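Local coordinates for protein putative phage endolysin (Salmonella enterica subsp. enterica serovar Typhimurium, PDB 4EVX) that probably hydrolyses the beta-1,4 linkages between N-acetylmuramic acid and N-acetylglucosamine in peptidoglycan, as a lysozyme of glycosyl hydrolase family 24, at residues L77-R80 / F81-E84; I87-M90 / F91-G94. All coordinates share one frame; numbering follows the deposited sequence.

Contact 1 (L77-R80 / F81-E84)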
loop_
_atom_site.group_PDB
_atom_site.type_symbol
_atom_site.label_atom_id
_atom_site.label_comp_id
_atom_site.label_asym_id
_atom_site.label_seq_id
_atom_site.Cartn_x
_atom_site.Cartn_y
_atom_site.Cartn_z
ATOM N N LEU A 77 5.681 -11.129 8.442
ATOM C CA LEU A 77 6.299 -10.557 7.283
ATOM C C LEU A 77 7.793 -10.512 7.508
ATOM O O LEU A 77 8.288 -9.682 8.287
ATOM C CB LEU A 77 5.770 -9.179 6.984
ATOM C CG LEU A 77 6.362 -8.493 5.777
ATOM C CD1 LEU A 77 6.021 -9.202 4.523
ATOM C CD2 LEU A 77 5.904 -7.098 5.693
ATOM N N ASN A 78 8.503 -11.375 6.802
ATOM C CA ASN A 78 9.948 -11.438 6.884
ATOM C C ASN A 78 10.653 -10.856 5.640
ATOM O O ASN A 78 11.857 -10.626 5.745
ATOM C CB ASN A 78 10.417 -12.886 7.114
ATOM C CG ASN A 78 10.069 -13.478 8.457
ATOM O OD1 ASN A 78 9.798 -14.686 8.554
ATOM N ND2 ASN A 78 10.194 -12.708 9.545
ATOM N N ASP A 79 9.946 -10.588 4.509
ATOM C CA ASP A 79 10.597 -10.112 3.279
ATOM C C ASP A 79 11.010 -8.665 3.506
ATOM O O ASP A 79 10.135 -7.815 3.608
ATOM C CB ASP A 79 9.634 -10.292 2.084
ATOM C CG ASP A 79 10.077 -9.767 0.735
ATOM O OD1 ASP A 79 10.936 -8.901 0.700
ATOM O OD2 ASP A 79 9.555 -10.264 -0.314
ATOM N N ARG A 80 12.325 -8.386 3.634
ATOM C CA ARG A 80 12.794 -7.041 3.929
ATOM C C ARG A 80 12.445 -6.048 2.838
ATOM O O ARG A 80 12.328 -4.856 3.119
ATOM C CB ARG A 80 14.299 -7.002 4.231
ATOM C CG ARG A 80 14.586 -7.706 5.562
ATOM C CD ARG A 80 16.054 -7.712 5.899
ATOM N NE ARG A 80 16.581 -6.350 6.003
ATOM C CZ ARG A 80 17.866 -6.007 5.921
ATOM N NH1 ARG A 80 18.804 -6.935 5.748
ATOM N NH2 ARG A 80 18.221 -4.729 5.982
ATOM N N PHE A 81 12.303 -6.504 1.603
ATOM C CA PHE A 81 11.892 -5.603 0.528
ATOM C C PHE A 81 10.492 -5.072 0.780
ATOM O O PHE A 81 10.236 -3.854 0.660
ATOM C CB PHE A 81 11.967 -6.345 -0.817
ATOM C CG PHE A 81 11.678 -5.579 -2.103
ATOM C CD1 PHE A 81 11.785 -4.185 -2.165
ATOM C CD2 PHE A 81 11.462 -6.257 -3.285
ATOM C CE1 PHE A 81 11.514 -3.505 -3.355
ATOM C CE2 PHE A 81 11.255 -5.582 -4.475
ATOM C CZ PHE A 81 11.297 -4.204 -4.507
ATOM N N GLN A 82 9.589 -5.984 1.087
ATOM C CA GLN A 82 8.206 -5.576 1.389
ATOM C C GLN A 82 8.156 -4.706 2.672
ATOM O O GLN A 82 7.394 -3.745 2.694
ATOM C CB GLN A 82 7.329 -6.776 1.539
ATOM C CG GLN A 82 7.077 -7.542 0.219
ATOM C CD GLN A 82 6.340 -8.839 0.399
ATOM O OE1 GLN A 82 5.964 -9.249 1.506
ATOM N NE2 GLN A 82 6.310 -9.638 -0.639
ATOM N N ARG A 83 8.970 -4.971 3.718
ATOM C CA ARG A 83 9.018 -4.083 4.868
ATOM C C ARG A 83 9.467 -2.669 4.448
ATOM O O ARG A 83 8.857 -1.658 4.800
ATOM C CB ARG A 83 9.978 -4.625 5.948
ATOM C CG ARG A 83 9.541 -5.956 6.553
ATOM C CD ARG A 83 10.675 -6.502 7.427
ATOM N NE ARG A 83 10.620 -5.930 8.758
ATOM C CZ ARG A 83 9.790 -6.338 9.709
ATOM N NH1 ARG A 83 9.787 -5.748 10.885
ATOM N NH2 ARG A 83 8.942 -7.340 9.485
ATOM N N GLU A 84 10.534 -2.581 3.658
ATOM C CA GLU A 84 11.053 -1.287 3.247
ATOM C C GLU A 84 10.038 -0.555 2.351
ATOM O O GLU A 84 9.894 0.693 2.474
ATOM C CB GLU A 84 12.411 -1.407 2.580
ATOM C CG GLU A 84 13.489 -1.740 3.567
ATOM C CD GLU A 84 14.922 -1.508 3.144
ATOM O OE1 GLU A 84 15.157 -1.162 1.965
ATOM O OE2 GLU A 84 15.817 -1.667 4.018
HETATM O O HOH W 1 15.581 -3.261 6.051
#

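Contact 2 (I87-M90 / F91-G94)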
loop_
_atom_site.group_PDB
_atom_site.type_symbol
_atom_site.label_atom_id
_atom_site.label_comp_id
_atom_site.label_asym_id
_atom_site.label_seq_id
_atom_site.Cartn_x
_atom_site.Cartn_y
_atom_site.Cartn_z
ATOM N N ILE A 87 7.223 0.806 4.546
ATOM C CA ILE A 87 7.732 1.952 5.274
ATOM C C ILE A 87 7.856 3.185 4.358
ATOM O O ILE A 87 7.443 4.277 4.766
ATOM C CB ILE A 87 9.052 1.590 5.947
ATOM C CG1 ILE A 87 8.744 0.540 7.037
ATOM C CG2 ILE A 87 9.729 2.835 6.530
ATOM C CD1 ILE A 87 9.887 -0.006 7.623
ATOM N N ALA A 88 8.390 3.046 3.129
ATOM C CA ALA A 88 8.506 4.188 2.241
ATOM C C ALA A 88 7.117 4.693 1.879
ATOM O O ALA A 88 6.865 5.900 1.831
ATOM C CB ALA A 88 9.262 3.794 1.001
ATOM N N LEU A 89 6.181 3.788 1.612
ATOM C CA LEU A 89 4.798 4.191 1.327
ATOM C C LEU A 89 4.196 5.002 2.474
ATOM O O LEU A 89 3.649 6.090 2.258
ATOM C CB LEU A 89 3.922 2.974 1.037
ATOM C CG LEU A 89 2.422 3.303 0.823
ATOM C CD1 LEU A 89 2.194 4.083 -0.487
ATOM C CD2 LEU A 89 1.552 2.060 0.843
HETATM N N MSE A 90 4.288 4.458 3.690
HETATM C CA MSE A 90 3.743 5.220 4.834
HETATM C C MSE A 90 4.439 6.597 4.954
HETATM O O MSE A 90 3.789 7.619 5.242
HETATM C CB MSE A 90 3.880 4.404 6.105
HETATM C CG MSE A 90 2.933 3.258 6.176
HETATM SE SE MSE A 90 3.036 2.364 7.895
HETATM C CE MSE A 90 4.534 1.534 7.608
ATOM N N PHE A 91 5.774 6.640 4.732
ATOM C CA PHE A 91 6.525 7.890 4.840
ATOM C C PHE A 91 5.968 8.904 3.830
ATOM O O PHE A 91 5.701 10.059 4.184
ATOM C CB PHE A 91 8.025 7.617 4.590
ATOM C CG PHE A 91 8.915 8.736 4.989
ATOM C CD1 PHE A 91 9.559 8.725 6.223
ATOM C CD2 PHE A 91 8.959 9.893 4.242
ATOM C CE1 PHE A 91 10.258 9.834 6.673
ATOM C CE2 PHE A 91 9.738 10.963 4.647
ATOM C CZ PHE A 91 10.363 10.936 5.872
ATOM N N SER A 92 5.671 8.453 2.590
ATOM C CA SER A 92 5.151 9.363 1.585
ATOM C C SER A 92 3.737 9.832 1.836
ATOM O O SER A 92 3.397 10.952 1.450
ATOM C CB SER A 92 5.245 8.731 0.201
ATOM O OG SER A 92 4.367 7.644 0.004
ATOM N N ILE A 93 2.914 8.997 2.435
ATOM C CA ILE A 93 1.529 9.363 2.789
ATOM C C ILE A 93 1.488 10.216 4.075
ATOM O O ILE A 93 0.613 11.084 4.232
ATOM C CB ILE A 93 0.692 8.047 2.988
ATOM C CG1 ILE A 93 0.471 7.314 1.671
ATOM C CG2 ILE A 93 -0.657 8.330 3.642
ATOM C CD1 ILE A 93 -0.214 5.921 1.850
ATOM N N GLY A 94 2.373 9.918 5.007
ATOM C CA GLY A 94 2.345 10.490 6.341
ATOM C C GLY A 94 3.002 11.805 6.576
ATOM O O GLY A 94 2.941 12.296 7.701
#

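Contact 1 (L77-R80 / F81-E84)
D79 and Q82 lie roughly perpendicular at the start of the helix, the D79 carboxylate stacked on the Q82 amide with their planes 24° apart. D79 is the N-cap: with its CG anti to the backbone N (chi1 176°), its OD1 reaches forward to the amides of the first turn and accepts from Q82 N at 3.2 Å, the N-H coming from above the carboxylate plane, and more weakly from F81 N at 2.9 Å. The other oxygen, OD2, forms a salt bridge with R97 of the second subunit, while Q82 NE2 donates to S92 O of that same subunit. L77 and R83 run antiparallel alongside one another, L77 CD2 lying 3.9 Å from R83 CG. Bent at chi3 (85°), R83 brings NH2 to L77 O at 2.7 Å in a weak bond at the guanidinium edge. A water accepts from R80 NH2 at 3.0 Å and donates to E84 OE2 at 2.6 Å, while E84 OE1 bonds to S8 OG. The contact forms the N-terminal end of helix 80-94, where the loop from helix 52-73 arrives, and a salt bridge from R83 NE to D67 OD2 ties the two helices together.

Contact 2 (I87-M90 / F91-G94)
L89 and S92 meet through a side-chain to backbone hydrogen bond: S92 OG donates to L89 O at 2.8 Å, reaching back three residues. The hydroxyl stands between its own backbone N and carbonyl carbon (chi1 69°), which turns it toward the preceding turn. L89 O also accepts from I93 N at 3.0 Å, so two donors grip this carbonyl; the amide arrives nearly in line with the C=O bond, whereas the hydroxyl comes in well off that line, at a C=O...OG angle of 121°. S92 OG is hydrogen-bonded to T85 OG1 of the second subunit as well, which links the helix to a neighbouring chain.

In the main chain each amide N-H donates to the carbonyl four residues earlier: besides I93 N to L89 O, F91 N to I87 O, S92 N to A88 O and G94 N to M90 O, the last at 2.7 Å. These four bonds make the contact two successive turns of alpha-helix, the C-terminal part of helix 80-94 of this phage-lysozyme-type (glycosyl hydrolase family 24) chain.

Apolar contact across the turns is carried by L89 and I93, whose branch ends meet, I93 CD1 lying against CG of L89 and 3.8 Å from L89 CD1. With I93 CG1 anti to the carbonyl carbon (chi1 -69°) and the chain extended beyond it, CD1 reaches back to L89. Both side chains also pack on the third subunit, I93 against L74 and L89 against L86, and the selenomethionine M90 lies on L69 there. Elsewhere on the helix, I87 packs on L63 and L70 of helix 52-73, while F91 reaches L59 and stacks its ring on H95.

Coming from the N terminus, the chain passes through the short strands 34-35 and 39-40 and helix 52-73, then a loop leads into contact 1, where residues 77-79 run straight into helix 80-94 with D79 capping its N-terminus. Contact 2 follows in series on the same helix, at 87-94, with the two centres about 14 Å apart. Neither contact closes a long loop, and neither encloses or crosses the other; the continuing helix backbone joins them directly. Contact 1 is tied to helix 52-73 by a salt bridge, contact 2 packs on it, and both meet the second and third subunits. Contact 2 belongs to the later, more buried turns, nearer the centre of the chain.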